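Local atomic coordinates of lipolytic enzyme, G-D-S-L family (Bacteroides thetaiotaomicron, PDB entry 7BR2), a protein that acts as a gut microbial serine esterase of the SGNH (GDSL) family that metabolizes the drug diltiazem. Residues E18-F24 with P51-G57; R34-W40 with N356-W360; M44-M50 with I434-P440. All coordinates share one frame; numbering follows the deposited sequence.

The three contacts follow helix 35-46 and its flanking strands. In contact 1 strands 21-26 and 53-58, which precede and follow that helix, lie side by side in the five-stranded parallel sheet. Contact 2, centred about 11 Å from contact 1, sets the start of the helix against the long helix 344-377; contact 3, about 15 Å from the centres of both others, sets its end against the end of helix 417-437. Along the chain four segments come early, 18-24 to 51-57; 356-360 and then 434-440 follow some 300 residues later. Trp40 and Tyr435 are probably hydrogen-bonded where contacts 2 and 3 meet. Late helices are thereby built onto the helical side of an early beta-alpha-beta unit.

Contact 1 (E18-F24 with P51-G57)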
loop_
_atom_site.group_PDB
_atom_site.type_symbol
_atom_site.label_atom_id
_atom_site.label_comp_id
_atom_site.label_asym_id
_atom_site.label_seq_id
_atom_site.Cartn_x
_atom_site.Cartn_y
_atom_site.Cartn_z
ATOM N N GLU A 18 12.091 4.909 12.531
ATOM C CA GLU A 18 11.947 6.364 12.551
ATOM C C GLU A 18 12.929 7.029 11.598
ATOM O O GLU A 18 14.105 6.681 11.560
ATOM C CB GLU A 18 12.139 6.909 13.965
ATOM C CG GLU A 18 11.989 8.437 14.070
ATOM C CD GLU A 18 13.308 9.219 14.005
ATOM O OE1 GLU A 18 13.316 10.359 13.479
ATOM O OE2 GLU A 18 14.345 8.691 14.453
ATOM N N GLY A 19 12.424 7.962 10.790
ATOM C CA GLY A 19 13.273 8.709 9.889
ATOM C C GLY A 19 13.547 8.066 8.544
ATOM O O GLY A 19 14.274 8.655 7.735
ATOM N N ASP A 20 13.011 6.876 8.283
ATOM C CA ASP A 20 13.239 6.205 7.011
ATOM C C ASP A 20 12.606 6.993 5.864
ATOM O O ASP A 20 11.646 7.747 6.041
ATOM C CB ASP A 20 12.672 4.781 7.056
ATOM C CG ASP A 20 13.736 3.724 7.352
ATOM O OD1 ASP A 20 14.931 3.963 7.062
ATOM O OD2 ASP A 20 13.374 2.665 7.922
ATOM N N ARG A 21 13.203 6.852 4.693
ATOM C CA ARG A 21 12.676 7.373 3.437
ATOM C C ARG A 21 12.567 6.174 2.498
ATOM O O ARG A 21 13.566 5.742 1.913
ATOM C CB ARG A 21 13.582 8.473 2.890
ATOM C CG ARG A 21 13.771 9.646 3.861
ATOM C CD ARG A 21 14.903 10.575 3.430
ATOM N NE ARG A 21 14.631 11.253 2.155
ATOM C CZ ARG A 21 13.784 12.273 2.002
ATOM N NH1 ARG A 21 13.084 12.746 3.036
ATOM N NH2 ARG A 21 13.623 12.815 0.804
ATOM N N ALA A 22 11.378 5.592 2.413
ATOM C CA ALA A 22 11.139 4.371 1.653
ATOM C C ALA A 22 10.579 4.734 0.284
ATOM O O ALA A 22 9.440 5.197 0.181
ATOM C CB ALA A 22 10.178 3.458 2.410
ATOM N N VAL A 23 11.365 4.507 -0.773
ATOM C CA VAL A 23 10.957 4.816 -2.140
ATOM C C VAL A 23 10.574 3.521 -2.835
ATOM O O VAL A 23 11.359 2.562 -2.849
ATOM C CB VAL A 23 12.074 5.533 -2.913
ATOM C CG1 VAL A 23 11.616 5.824 -4.341
ATOM C CG2 VAL A 23 12.509 6.820 -2.195
ATOM N N PHE A 24 9.370 3.496 -3.430
ATOM C CA PHE A 24 8.859 2.336 -4.168
ATOM C C PHE A 24 8.995 2.601 -5.662
ATOM O O PHE A 24 8.156 3.281 -6.257
ATOM C CB PHE A 24 7.404 2.064 -3.804
ATOM C CG PHE A 24 7.222 1.486 -2.437
ATOM C CD1 PHE A 24 7.118 2.314 -1.330
ATOM C CD2 PHE A 24 7.149 0.112 -2.255
ATOM C CE1 PHE A 24 6.950 1.782 -0.046
ATOM C CE2 PHE A 24 6.974 -0.427 -0.995
ATOM C CZ PHE A 24 6.879 0.411 0.119
ATOM N N PRO A 51 7.625 8.572 12.936
ATOM C CA PRO A 51 7.375 9.134 11.600
ATOM C C PRO A 51 8.347 8.587 10.571
ATOM O O PRO A 51 9.547 8.451 10.824
ATOM C CB PRO A 51 7.565 10.644 11.794
ATOM C CG PRO A 51 8.423 10.769 12.990
ATOM C CD PRO A 51 8.057 9.606 13.893
ATOM N N ILE A 52 7.802 8.266 9.402
ATOM C CA ILE A 52 8.563 7.845 8.245
ATOM C C ILE A 52 8.035 8.623 7.043
ATOM O O ILE A 52 7.043 9.349 7.137
ATOM C CB ILE A 52 8.447 6.328 7.993
ATOM C CG1 ILE A 52 7.008 5.981 7.585
ATOM C CG2 ILE A 52 8.819 5.555 9.255
ATOM C CD1 ILE A 52 6.879 4.654 6.914
ATOM N N ARG A 53 8.661 8.394 5.889
ATOM C CA ARG A 53 8.231 8.990 4.630
ATOM C C ARG A 53 8.293 7.926 3.550
ATOM O O ARG A 53 9.316 7.261 3.395
ATOM C CB ARG A 53 9.093 10.192 4.232
ATOM C CG ARG A 53 8.585 11.487 4.810
ATOM C CD ARG A 53 9.574 12.637 4.638
ATOM N NE ARG A 53 9.105 13.793 5.390
ATOM C CZ ARG A 53 8.199 14.651 4.934
ATOM N NH1 ARG A 53 7.669 14.487 3.721
ATOM N NH2 ARG A 53 7.813 15.660 5.694
ATOM N N VAL A 54 7.174 7.741 2.857
ATOM C CA VAL A 54 7.065 6.856 1.708
ATOM C C VAL A 54 6.960 7.702 0.440
ATOM O O VAL A 54 6.325 8.763 0.440
ATOM C CB VAL A 54 5.855 5.923 1.881
ATOM C CG1 VAL A 54 5.648 5.041 0.657
ATOM C CG2 VAL A 54 6.072 5.079 3.129
ATOM N N PHE A 55 7.592 7.234 -0.636
ATOM C CA PHE A 55 7.609 7.924 -1.922
ATOM C C PHE A 55 7.118 6.984 -3.004
ATOM O O PHE A 55 7.590 5.844 -3.116
ATOM C CB PHE A 55 9.019 8.424 -2.278
ATOM C CG PHE A 55 9.558 9.446 -1.319
ATOM C CD1 PHE A 55 10.164 9.048 -0.124
ATOM C CD2 PHE A 55 9.462 10.803 -1.596
ATOM C CE1 PHE A 55 10.660 9.987 0.773
ATOM C CE2 PHE A 55 9.962 11.749 -0.706
ATOM C CZ PHE A 55 10.563 11.337 0.481
ATOM N N ASN A 56 6.159 7.457 -3.779
ATOM C CA ASN A 56 5.792 6.834 -5.041
ATOM C C ASN A 56 6.883 7.109 -6.085
ATOM O O ASN A 56 7.130 8.265 -6.438
ATOM C CB ASN A 56 4.447 7.409 -5.478
ATOM C CG ASN A 56 3.918 6.803 -6.766
ATOM O OD1 ASN A 56 4.638 6.122 -7.502
ATOM N ND2 ASN A 56 2.649 7.092 -7.063
ATOM N N GLY A 57 7.552 6.065 -6.581
ATOM C CA GLY A 57 8.515 6.243 -7.655
ATOM C C GLY A 57 8.125 5.416 -8.862
ATOM O O GLY A 57 8.959 4.776 -9.507
#
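Phe55 fills the hollow between Arg21 and Val23, two residues of the neighbouring strand whose side chains rise on the same face of the sheet. With its CG beside the backbone N and anti to the carbonyl carbon (chi1 -63°), the ring leans across the strand boundary. Its CZ meets Arg21 NH2 at 3.4 Å, over one face of a guanidinium turned 57° from the ring; CD1 lies 3.8 Å from Val23 CG2. Arg53 runs alongside Arg21, its CD 3.9 Å from Arg21 NH1, and the two charged ends are held by other partners, Arg21 by Lys78 O and Arg53 by Asp428. With an alanine in place of Phe55, a gap would probably open beside Val23 CG2, and the Arg21 guanidinium would lose the ring carbon that now lies over one of its faces.

The strands are adjacent and parallel, joined through helix 35-46 as a beta-alpha-beta crossover at one margin of the five-stranded sheet of the SGNH hydrolase fold. Their backbone bonds alternate, as from Ala22 N to Arg53 O (2.8 Å) and from Phe55 N to Ala22 O (2.9 Å). Ahead of the strands, Gly19 N already reaches Pro51 O at 2.9 Å, almost straight at 178°.

On the face that carries Ala22, Phe24 and Val54, Val54 CG1 presses the edge of the Phe24 ring, 3.6 Å from Phe24 CE1, beside the low Ala22. Helix 35-46 covers this side, with Trp40 on Ile52 and Val54, and His36 on Phe24.

Contact 2 (R34-W40 with N356-W360)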
loop_
_atom_site.group_PDB
_atom_site.type_symbol
_atom_site.label_atom_id
_atom_site.label_comp_id
_atom_site.label_asym_id
_atom_site.label_seq_id
_atom_site.Cartn_x
_atom_site.Cartn_y
_atom_site.Cartn_z
ATOM N N ARG A 34 -2.122 2.462 -5.080
ATOM C CA ARG A 34 -2.134 2.941 -3.705
ATOM C C ARG A 34 -1.471 2.008 -2.700
ATOM O O ARG A 34 -1.470 2.321 -1.504
ATOM C CB ARG A 34 -3.578 3.208 -3.260
ATOM C CG ARG A 34 -4.194 4.511 -3.790
ATOM C CD ARG A 34 -5.634 4.604 -3.335
ATOM N NE ARG A 34 -6.336 5.816 -3.762
ATOM C CZ ARG A 34 -6.851 6.015 -4.978
ATOM N NH1 ARG A 34 -6.722 5.106 -5.939
ATOM N NH2 ARG A 34 -7.489 7.145 -5.239
ATOM N N TYR A 35 -0.873 0.902 -3.134
ATOM C CA TYR A 35 -0.324 -0.030 -2.160
ATOM C C TYR A 35 0.681 0.668 -1.254
ATOM O O TYR A 35 0.708 0.420 -0.041
ATOM C CB TYR A 35 0.305 -1.240 -2.856
ATOM C CG TYR A 35 1.590 -0.980 -3.618
ATOM C CD1 TYR A 35 2.831 -0.917 -2.965
ATOM C CD2 TYR A 35 1.579 -0.850 -5.000
ATOM C CE1 TYR A 35 4.023 -0.686 -3.678
ATOM C CE2 TYR A 35 2.758 -0.634 -5.721
ATOM C CZ TYR A 35 3.975 -0.558 -5.057
ATOM O OH TYR A 35 5.127 -0.333 -5.782
ATOM N N HIS A 36 1.494 1.567 -1.818
ATOM C CA HIS A 36 2.479 2.278 -1.012
ATOM C C HIS A 36 1.799 3.250 -0.064
ATOM O O HIS A 36 2.233 3.415 1.087
ATOM C CB HIS A 36 3.488 3.000 -1.913
ATOM C CG HIS A 36 2.881 3.633 -3.132
ATOM N ND1 HIS A 36 2.213 4.841 -3.096
ATOM C CD2 HIS A 36 2.866 3.235 -4.427
ATOM C CE1 HIS A 36 1.793 5.146 -4.311
ATOM N NE2 HIS A 36 2.185 4.193 -5.138
ATOM N N SER A 37 0.713 3.878 -0.520
ATOM C CA SER A 37 -0.068 4.741 0.363
ATOM C C SER A 37 -0.729 3.932 1.482
ATOM O O SER A 37 -0.801 4.386 2.629
ATOM C CB SER A 37 -1.108 5.509 -0.455
ATOM O OG SER A 37 -1.772 6.485 0.329
ATOM N N PHE A 38 -1.203 2.725 1.171
ATOM C CA PHE A 38 -1.814 1.872 2.189
ATOM C C PHE A 38 -0.771 1.403 3.205
ATOM O O PHE A 38 -1.049 1.320 4.411
ATOM C CB PHE A 38 -2.494 0.685 1.498
ATOM C CG PHE A 38 -3.669 1.073 0.614
ATOM C CD1 PHE A 38 -4.329 2.285 0.791
ATOM C CD2 PHE A 38 -4.114 0.214 -0.389
ATOM C CE1 PHE A 38 -5.406 2.632 -0.010
ATOM C CE2 PHE A 38 -5.187 0.562 -1.207
ATOM C CZ PHE A 38 -5.841 1.766 -1.010
ATOM N N ILE A 39 0.448 1.127 2.737
ATOM C CA ILE A 39 1.538 0.750 3.642
ATOM C C ILE A 39 1.892 1.907 4.578
ATOM O O ILE A 39 2.059 1.727 5.800
ATOM C CB ILE A 39 2.765 0.287 2.838
ATOM C CG1 ILE A 39 2.489 -1.030 2.106
ATOM C CG2 ILE A 39 3.960 0.125 3.754
ATOM C CD1 ILE A 39 3.576 -1.391 1.049
ATOM N N TRP A 40 2.037 3.114 4.017
ATOM C CA TRP A 40 2.287 4.276 4.863
ATOM C C TRP A 40 1.147 4.468 5.857
ATOM O O TRP A 40 1.391 4.780 7.025
ATOM C CB TRP A 40 2.492 5.529 4.006
ATOM C CG TRP A 40 3.224 6.658 4.707
ATOM C CD1 TRP A 40 3.649 6.688 6.009
ATOM C CD2 TRP A 40 3.608 7.920 4.135
ATOM N NE1 TRP A 40 4.265 7.884 6.278
ATOM C CE2 TRP A 40 4.255 8.659 5.147
ATOM C CE3 TRP A 40 3.462 8.497 2.862
ATOM C CZ2 TRP A 40 4.762 9.949 4.925
ATOM C CZ3 TRP A 40 3.964 9.777 2.643
ATOM C CH2 TRP A 40 4.603 10.489 3.672
ATOM N N ASN A 356 -4.399 11.190 4.184
ATOM C CA ASN A 356 -3.391 10.453 3.433
ATOM C C ASN A 356 -3.782 10.315 1.969
ATOM O O ASN A 356 -2.916 10.349 1.087
ATOM C CB ASN A 356 -3.184 9.080 4.063
ATOM C CG ASN A 356 -2.105 8.282 3.370
ATOM O OD1 ASN A 356 -0.976 8.756 3.211
ATOM N ND2 ASN A 356 -2.448 7.068 2.929
ATOM N N GLU A 357 -5.080 10.161 1.685
ATOM C CA GLU A 357 -5.532 10.080 0.290
ATOM C C GLU A 357 -5.376 11.426 -0.440
ATOM O O GLU A 357 -4.924 11.464 -1.598
ATOM C CB GLU A 357 -6.980 9.575 0.265
ATOM C CG GLU A 357 -7.714 9.701 -1.063
ATOM C CD GLU A 357 -7.216 8.756 -2.144
ATOM O OE1 GLU A 357 -6.548 7.746 -1.810
ATOM O OE2 GLU A 357 -7.495 9.033 -3.340
ATOM N N TYR A 358 -5.722 12.538 0.225
ATOM C CA TYR A 358 -5.435 13.864 -0.341
ATOM C C TYR A 358 -3.958 13.989 -0.708
ATOM O O TYR A 358 -3.592 14.461 -1.801
ATOM C CB TYR A 358 -5.777 14.965 0.668
ATOM C CG TYR A 358 -7.235 15.309 0.858
ATOM C CD1 TYR A 358 -8.053 15.598 -0.228
ATOM C CD2 TYR A 358 -7.787 15.394 2.128
ATOM C CE1 TYR A 358 -9.377 15.940 -0.056
ATOM C CE2 TYR A 358 -9.128 15.729 2.307
ATOM C CZ TYR A 358 -9.911 15.996 1.210
ATOM O OH TYR A 358 -11.236 16.329 1.357
ATOM N N ARG A 359 -3.095 13.575 0.229
ATOM C CA ARG A 359 -1.650 13.595 0.011
ATOM C C ARG A 359 -1.260 12.745 -1.190
ATOM O O ARG A 359 -0.486 13.182 -2.051
ATOM C CB ARG A 359 -0.934 13.103 1.275
ATOM C CG ARG A 359 0.572 12.973 1.134
ATOM C CD ARG A 359 1.105 11.825 1.995
ATOM N NE ARG A 359 0.584 10.516 1.588
ATOM C CZ ARG A 359 1.018 9.824 0.535
ATOM N NH1 ARG A 359 1.985 10.317 -0.227
ATOM N NH2 ARG A 359 0.489 8.634 0.249
ATOM N N TRP A 360 -1.804 11.529 -1.266
ATOM C CA TRP A 360 -1.493 10.637 -2.376
ATOM C C TRP A 360 -1.842 11.287 -3.715
ATOM O O TRP A 360 -1.078 11.169 -4.684
ATOM C CB TRP A 360 -2.221 9.300 -2.188
ATOM C CG TRP A 360 -2.107 8.370 -3.351
ATOM C CD1 TRP A 360 -1.131 7.438 -3.570
ATOM C CD2 TRP A 360 -2.999 8.295 -4.474
ATOM N NE1 TRP A 360 -1.370 6.777 -4.755
ATOM C CE2 TRP A 360 -2.504 7.292 -5.333
ATOM C CE3 TRP A 360 -4.159 8.982 -4.836
ATOM C CZ2 TRP A 360 -3.134 6.959 -6.540
ATOM C CZ3 TRP A 360 -4.791 8.647 -6.037
ATOM C CH2 TRP A 360 -4.275 7.643 -6.871
HETATM O O HOH W 1 2.039 7.041 -1.557
HETATM O O HOH W 2 -4.274 6.719 0.193
#
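Ser37 OG is gripped from several directions: by Asn356 ND2 at 2.7 Å and by Arg359 NH2 at 3.1 Å, both weak bonds because they are strongly bent, while a water, itself a donor to Glu357 OE1, lies against it. Asn356 ND2 reaches Ser37 O too, from above the carbonyl plane. Arg359 NE donates to Asn356 OD1 at 2.9 Å, which steadies the amide that faces the serine. The rim of Trp40 comes over one face of the Arg359 guanidinium, Trp40 CZ3 3.5 Å from Arg359 NH1, with the planes 52° apart, and NH1 forms a salt bridge to Glu363.

Arg34 takes Glu357 side-on, NE to OE1 at 2.8 Å and NH2 to OE2 at 2.7 Å, with guanidinium and carboxylate almost coplanar. Its chain, extended from CG to NE, crosses the indole of Trp360: CG makes a CH-pi contact over the five-membered ring, and the guanidinium makes a cation-pi stack, its plane 26° from the ring and CZ 3.8 Å from the six-membered centroid. The carboxylate at its edge and the indole on its face together fix the rotation of the guanidinium. Trp360 is fixed in turn by NE1 bonding to Gly33 O, with His36 CE1 at its rim. A second water joins His36 ND1 to Arg359 NH2, and His36 NE2 is hydrogen-bonded to Thr30 O.

The axes of the two short helical segments come within 10.5 Å at 144°, nearer antiparallel than parallel. They join the first crossover helix of an SGNH-type alpha/beta fold to the long helix 344-377.

Contact 3 (M44-M50 with I434-P440); sequences MTRFPNM and IYEINKP
Pro48 and Asn438 bring the two backbones closest, their CA atoms 5.6 Å apart. On one side Phe47 is the first residue to abandon helical angles, and a type I beta turn from Phe47 to Met50 follows, closed by Met50 N bonding to Phe47 O. On the other, the chain runs from helix 417-437 on to Pro440.

Asn438 spans the gap with one amide nitrogen. Its CG stands between the backbone N and the carbonyl carbon (chi1 60°), which turns ND2 to the end of the opposing helix: ND2 donates to Met44 O at 3.0 Å, on a lone pair in the carbonyl plane, and more weakly to Pro48 O at 3.2 Å. The amide oxygen is used too, since Lys439 NZ donates to Asn438 OD1 at 3.0 Å. Pro48 CB packs 3.4 Å from Asn438 CG.

Beneath, the extended chain of Met44 runs obliquely over Ile434, with CE 3.7 Å from Ile434 CD1, while its CG meets the hydroxyl end of Tyr435 from across. The Tyr435 ring presents its edge to Pro48 O, 3.5 Å from CD1. Its OH lies 2.8 Å from a water that is also within bonding distance of Phe47 O and Met50 O, and is itself bonded to Trp40 NE1.

Polar groups of Asn438 and Lys439 thus lie at the turn, with apolar atoms of Met44 and Ile434 packed beside them. Met44 O, which would face Pro48 four residues on and find no N-H there, takes the Asn438 amide instead, and the lysine ammonium probably polarises that amide, strengthening its N-H groups as donors.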
loop_
_atom_site.group_PDB
_atom_site.type_symbol
_atom_site.label_atom_id
_atom_site.label_comp_id
_atom_site.label_asym_id
_atom_site.label_seq_id
_atom_site.Cartn_x
_atom_site.Cartn_y
_atom_site.Cartn_z
ATOM N N MET A 44 1.346 4.942 9.827
ATOM C CA MET A 44 0.857 6.165 10.449
ATOM C C MET A 44 -0.086 5.852 11.598
ATOM O O MET A 44 -0.141 6.606 12.575
ATOM C CB MET A 44 0.103 7.047 9.441
ATOM C CG MET A 44 0.878 7.576 8.224
ATOM S SD MET A 44 -0.270 8.100 6.922
ATOM C CE MET A 44 0.803 9.135 5.900
ATOM N N THR A 45 -0.847 4.765 11.494
ATOM C CA THR A 45 -1.814 4.471 12.543
ATOM C C THR A 45 -1.293 3.494 13.591
ATOM O O THR A 45 -1.671 3.602 14.760
ATOM C CB THR A 45 -3.110 3.958 11.927
ATOM O OG1 THR A 45 -2.806 2.853 11.065
ATOM C CG2 THR A 45 -3.740 5.057 11.117
ATOM N N ARG A 46 -0.488 2.503 13.194
ATOM C CA ARG A 46 0.077 1.519 14.117
ATOM C C ARG A 46 1.303 2.048 14.883
ATOM O O ARG A 46 1.538 1.647 16.033
ATOM C CB ARG A 46 0.421 0.244 13.365
ATOM C CG ARG A 46 0.634 -0.983 14.261
ATOM C CD ARG A 46 -0.633 -1.385 15.002
ATOM N NE ARG A 46 -1.763 -1.301 14.097
ATOM C CZ ARG A 46 -2.228 -2.327 13.394
ATOM N NH1 ARG A 46 -1.629 -3.503 13.479
ATOM N NH2 ARG A 46 -3.256 -2.159 12.569
ATOM N N PHE A 47 2.148 2.883 14.263
ATOM C CA PHE A 47 3.332 3.428 14.928
ATOM C C PHE A 47 3.268 4.953 14.876
ATOM O O PHE A 47 4.122 5.596 14.250
ATOM C CB PHE A 47 4.607 2.893 14.281
ATOM C CG PHE A 47 4.646 1.404 14.202
ATOM C CD1 PHE A 47 4.728 0.627 15.353
ATOM C CD2 PHE A 47 4.536 0.773 12.978
ATOM C CE1 PHE A 47 4.735 -0.752 15.274
ATOM C CE2 PHE A 47 4.546 -0.612 12.896
ATOM C CZ PHE A 47 4.642 -1.372 14.043
ATOM N N PRO A 48 2.291 5.560 15.564
ATOM C CA PRO A 48 2.050 7.006 15.393
ATOM C C PRO A 48 3.188 7.893 15.862
ATOM O O PRO A 48 3.277 9.053 15.416
ATOM C CB PRO A 48 0.791 7.250 16.230
ATOM C CG PRO A 48 0.847 6.166 17.307
ATOM C CD PRO A 48 1.407 4.959 16.588
ATOM N N ASN A 49 4.068 7.400 16.729
ATOM C CA ASN A 49 5.191 8.184 17.210
ATOM C C ASN A 49 6.473 7.865 16.464
ATOM O O ASN A 49 7.551 8.287 16.894
ATOM C CB ASN A 49 5.404 7.960 18.708
ATOM C CG ASN A 49 4.152 8.232 19.527
ATOM O OD1 ASN A 49 3.669 9.361 19.596
ATOM N ND2 ASN A 49 3.640 7.193 20.184
ATOM N N MET A 50 6.389 7.140 15.351
ATOM C CA MET A 50 7.562 6.742 14.578
ATOM C C MET A 50 7.415 7.269 13.151
ATOM O O MET A 50 7.096 6.509 12.226
ATOM C CB MET A 50 7.729 5.223 14.590
ATOM C CG MET A 50 9.083 4.761 14.140
ATOM S SD MET A 50 9.150 2.990 13.835
ATOM C CE MET A 50 7.969 2.817 12.509
ATOM N N ILE A 434 -1.340 14.622 9.889
ATOM C CA ILE A 434 -1.463 13.205 10.214
ATOM C C ILE A 434 -0.649 12.867 11.457
ATOM O O ILE A 434 -1.154 12.232 12.388
ATOM C CB ILE A 434 -1.062 12.327 9.012
ATOM C CG1 ILE A 434 -2.185 12.296 7.985
ATOM C CG2 ILE A 434 -0.724 10.916 9.471
ATOM C CD1 ILE A 434 -1.760 11.690 6.652
ATOM N N TYR A 435 0.628 13.270 11.489
ATOM C CA TYR A 435 1.452 12.925 12.648
ATOM C C TYR A 435 1.193 13.817 13.856
ATOM O O TYR A 435 1.800 13.609 14.917
ATOM C CB TYR A 435 2.927 12.947 12.266
ATOM C CG TYR A 435 3.333 11.694 11.523
ATOM C CD1 TYR A 435 3.605 10.524 12.211
ATOM C CD2 TYR A 435 3.400 11.668 10.128
ATOM C CE1 TYR A 435 3.960 9.367 11.549
ATOM C CE2 TYR A 435 3.753 10.513 9.454
ATOM C CZ TYR A 435 4.033 9.361 10.178
ATOM O OH TYR A 435 4.405 8.199 9.546
ATOM N N GLU A 436 0.299 14.787 13.729
ATOM C CA GLU A 436 -0.171 15.531 14.885
ATOM C C GLU A 436 -1.432 14.917 15.503
ATOM O O GLU A 436 -1.573 14.913 16.729
ATOM C CB GLU A 436 -0.402 16.988 14.470
ATOM C CG GLU A 436 -1.278 17.847 15.374
ATOM C CD GLU A 436 -1.654 19.184 14.707
ATOM O OE1 GLU A 436 -0.859 19.671 13.868
ATOM O OE2 GLU A 436 -2.754 19.720 14.983
ATOM N N ILE A 437 -2.318 14.326 14.700
ATOM C CA ILE A 437 -3.588 13.842 15.221
ATOM C C ILE A 437 -3.632 12.322 15.371
ATOM O O ILE A 437 -4.695 11.782 15.655
ATOM C CB ILE A 437 -4.762 14.324 14.360
ATOM C CG1 ILE A 437 -4.718 13.643 12.986
ATOM C CG2 ILE A 437 -4.756 15.832 14.281
ATOM C CD1 ILE A 437 -5.882 13.981 12.087
ATOM N N ASN A 438 -2.521 11.614 15.162
ATOM C CA ASN A 438 -2.592 10.157 15.150
ATOM C C ASN A 438 -2.329 9.528 16.520
ATOM O O ASN A 438 -2.224 8.301 16.611
ATOM C CB ASN A 438 -1.633 9.573 14.101
ATOM C CG ASN A 438 -0.195 9.931 14.353
ATOM O OD1 ASN A 438 0.105 10.747 15.216
ATOM N ND2 ASN A 438 0.714 9.341 13.575
ATOM N N LYS A 439 -2.207 10.334 17.575
ATOM C CA LYS A 439 -1.931 9.813 18.914
ATOM C C LYS A 439 -3.225 9.381 19.595
ATOM O O LYS A 439 -4.115 10.221 19.804
ATOM C CB LYS A 439 -1.233 10.871 19.766
ATOM C CG LYS A 439 -0.244 11.758 19.013
ATOM C CD LYS A 439 0.903 10.934 18.474
ATOM C CE LYS A 439 1.865 11.816 17.714
ATOM N NZ LYS A 439 2.686 11.098 16.705
ATOM N N PRO A 440 -3.361 8.118 19.990
ATOM C CA PRO A 440 -4.579 7.707 20.692
ATOM C C PRO A 440 -4.748 8.510 21.968
ATOM O O PRO A 440 -3.775 8.842 22.645
ATOM C CB PRO A 440 -4.342 6.222 20.994
ATOM C CG PRO A 440 -3.304 5.784 20.028
ATOM C CD PRO A 440 -2.422 6.999 19.806
HETATM O O HOH W 3 4.708 5.901 11.119
#